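PDB 4RL3: chitinase A from Pteris ryukyuensis, which probably hydrolyses the glycosidic bonds of chitin, and is represented here by its family GH18 catalytic domain. Local coordinates for residues Q140-L145 with S174-L179. Sequence-based numbering, arbitrary orientation.
Sequences QLITQL and SSVIDL. With EDO (1,2-ethanediol), chain D.
Ile142 and Val176 carry this contact. The CG2 methyl of Ile142 sits 3.7 Å from CG2 of Val176 and 3.4 Å from the Val176 carbonyl O. With chi1 at -66°, Ile142 holds CG2 anti to its backbone N, where it meets Val176, and CG1 beside that N. The chain beyond CG1 ends at CD1, which lies 4.1 Å from CG1 of Ile177. These two isoleucine side chains cross at about a right angle. Thr143 borders the patch, its OG1 lying 3.8 Å from Val176 CG2 in van der Waals packing. That hydroxyl is hydrogen-bonded to the Gly139 carbonyl, one turn back in the helix. The domain is a TIM barrel, and here helix 131-147 packs on the loop that leads from helix 163-173 into strand 179-180. Ile142 also touches Ile121 and Ala154 on neighbouring parallel strands. Asp178 OD2 accepts a hydrogen bond from Ala154 N and forms a salt bridge with Lys146, whose NZ also hydrogen-bonds to Val176 O. With an alanine here the carboxylate is gone, which would probably leave Lys146 without its salt-bridge partner and Ala154 N without this acceptor. A 1,2-ethanediol, probably from the crystallisation liquor, gives a 2.6 Å hydrogen bond from O1 to Asp178 OD1.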
loop_
_atom_site.group_PDB
_atom_site.type_symbol
_atom_site.label_atom_id
_atom_site.label_comp_id
_atom_site.label_asym_id
_atom_site.label_seq_id
_atom_site.Cartn_x
_atom_site.Cartn_y
_atom_site.Cartn_z
ATOM N N GLN A 140 5.582 15.026 -7.473
ATOM C CA GLN A 140 4.848 15.651 -8.583
ATOM C C GLN A 140 3.675 14.792 -9.042
ATOM O O GLN A 140 2.604 15.300 -9.323
ATOM C CB GLN A 140 5.782 15.906 -9.758
ATOM C CG GLN A 140 6.745 17.048 -9.540
ATOM C CD GLN A 140 7.523 17.352 -10.806
ATOM O OE1 GLN A 140 6.950 17.822 -11.789
ATOM N NE2 GLN A 140 8.816 17.063 -10.807
ATOM N N LEU A 141 3.892 13.482 -9.141
ATOM C CA LEU A 141 2.836 12.544 -9.527
ATOM C C LEU A 141 1.641 12.664 -8.577
ATOM O O LEU A 141 0.505 12.830 -9.012
ATOM C CB LEU A 141 3.382 11.118 -9.522
ATOM C CG LEU A 141 2.368 9.984 -9.663
ATOM C CD1 LEU A 141 1.614 10.090 -10.986
ATOM C CD2 LEU A 141 3.059 8.644 -9.539
ATOM N N ILE A 142 1.910 12.595 -7.276
ATOM C CA ILE A 142 0.825 12.656 -6.293
ATOM C C ILE A 142 0.130 14.019 -6.320
ATOM O O ILE A 142 -1.099 14.114 -6.285
ATOM C CB ILE A 142 1.329 12.344 -4.867
ATOM C CG1 ILE A 142 1.794 10.898 -4.777
ATOM C CG2 ILE A 142 0.237 12.609 -3.848
ATOM C CD1 ILE A 142 2.569 10.581 -3.510
ATOM N N THR A 143 0.933 15.075 -6.391
ATOM C CA THR A 143 0.421 16.436 -6.365
ATOM C C THR A 143 -0.489 16.681 -7.567
ATOM O O THR A 143 -1.590 17.233 -7.423
ATOM C CB THR A 143 1.580 17.454 -6.343
ATOM O OG1 THR A 143 2.318 17.301 -5.125
ATOM C CG2 THR A 143 1.071 18.881 -6.463
ATOM N N GLN A 144 -0.064 16.235 -8.741
ATOM C CA GLN A 144 -0.887 16.388 -9.939
ATOM C C GLN A 144 -2.163 15.547 -9.892
ATOM O O GLN A 144 -3.227 16.025 -10.287
ATOM C CB GLN A 144 -0.109 16.033 -11.194
ATOM C CG GLN A 144 0.920 17.059 -11.609
ATOM C CD GLN A 144 1.398 16.859 -13.042
ATOM O OE1 GLN A 144 0.619 16.527 -13.943
ATOM N NE2 GLN A 144 2.663 17.121 -13.265
ATOM N N LEU A 145 -2.080 14.293 -9.440
ATOM C CA LEU A 145 -3.288 13.474 -9.376
ATOM C C LEU A 145 -4.303 14.062 -8.403
ATOM O O LEU A 145 -5.505 13.967 -8.657
ATOM C CB LEU A 145 -2.972 12.029 -9.009
ATOM C CG LEU A 145 -2.235 11.210 -10.076
ATOM C CD1 LEU A 145 -1.843 9.871 -9.482
ATOM C CD2 LEU A 145 -3.051 10.993 -11.343
ATOM N N SER A 174 3.853 16.047 2.692
ATOM C CA SER A 174 2.897 15.518 3.664
ATOM C C SER A 174 1.472 16.017 3.438
ATOM O O SER A 174 0.520 15.293 3.697
ATOM C CB SER A 174 3.349 15.773 5.102
ATOM O OG SER A 174 3.404 17.148 5.400
ATOM N N SER A 175 1.307 17.233 2.919
ATOM C CA SER A 175 -0.037 17.752 2.692
ATOM C C SER A 175 -0.839 16.960 1.662
ATOM O O SER A 175 -2.070 17.023 1.666
ATOM C CB SER A 175 0.010 19.220 2.274
ATOM O OG SER A 175 0.575 19.363 0.988
ATOM N N VAL A 176 -0.163 16.227 0.778
ATOM C CA VAL A 176 -0.875 15.434 -0.228
ATOM C C VAL A 176 -0.719 13.924 -0.023
ATOM O O VAL A 176 -1.261 13.134 -0.797
ATOM C CB VAL A 176 -0.482 15.830 -1.676
ATOM C CG1 VAL A 176 -0.950 17.252 -1.983
ATOM C CG2 VAL A 176 1.014 15.670 -1.929
ATOM N N ILE A 177 -0.013 13.517 1.027
ATOM C CA ILE A 177 0.098 12.107 1.359
ATOM C C ILE A 177 -0.780 11.835 2.574
ATOM O O ILE A 177 -0.490 12.289 3.669
ATOM C CB ILE A 177 1.562 11.700 1.621
ATOM C CG1 ILE A 177 2.385 11.846 0.333
ATOM C CG2 ILE A 177 1.645 10.249 2.102
ATOM C CD1 ILE A 177 3.873 11.810 0.544
ATOM N N ASP A 178 -1.840 11.072 2.373
ATOM C CA ASP A 178 -2.847 10.866 3.403
ATOM C C ASP A 178 -2.482 9.797 4.406
ATOM O O ASP A 178 -2.862 9.909 5.567
ATOM C CB ASP A 178 -4.165 10.497 2.748
ATOM C CG ASP A 178 -4.585 11.509 1.727
ATOM O OD1 ASP A 178 -4.962 12.640 2.138
ATOM O OD2 ASP A 178 -4.512 11.196 0.518
ATOM N N LEU A 179 -1.795 8.751 3.950
ATOM C CA LEU A 179 -1.556 7.563 4.780
ATOM C C LEU A 179 -0.160 7.012 4.560
ATOM O O LEU A 179 0.358 7.028 3.437
ATOM C CB LEU A 179 -2.579 6.470 4.472
ATOM C CG LEU A 179 -4.051 6.791 4.711
ATOM C CD1 LEU A 179 -4.932 5.762 4.045
ATOM C CD2 LEU A 179 -4.345 6.882 6.201
HETATM C C1 EDO D . -6.178 15.535 0.941
HETATM O O1 EDO D . -6.336 14.190 0.501
HETATM C C2 EDO D . -4.730 15.969 0.751
HETATM O O2 EDO D . -4.411 16.080 -0.642
#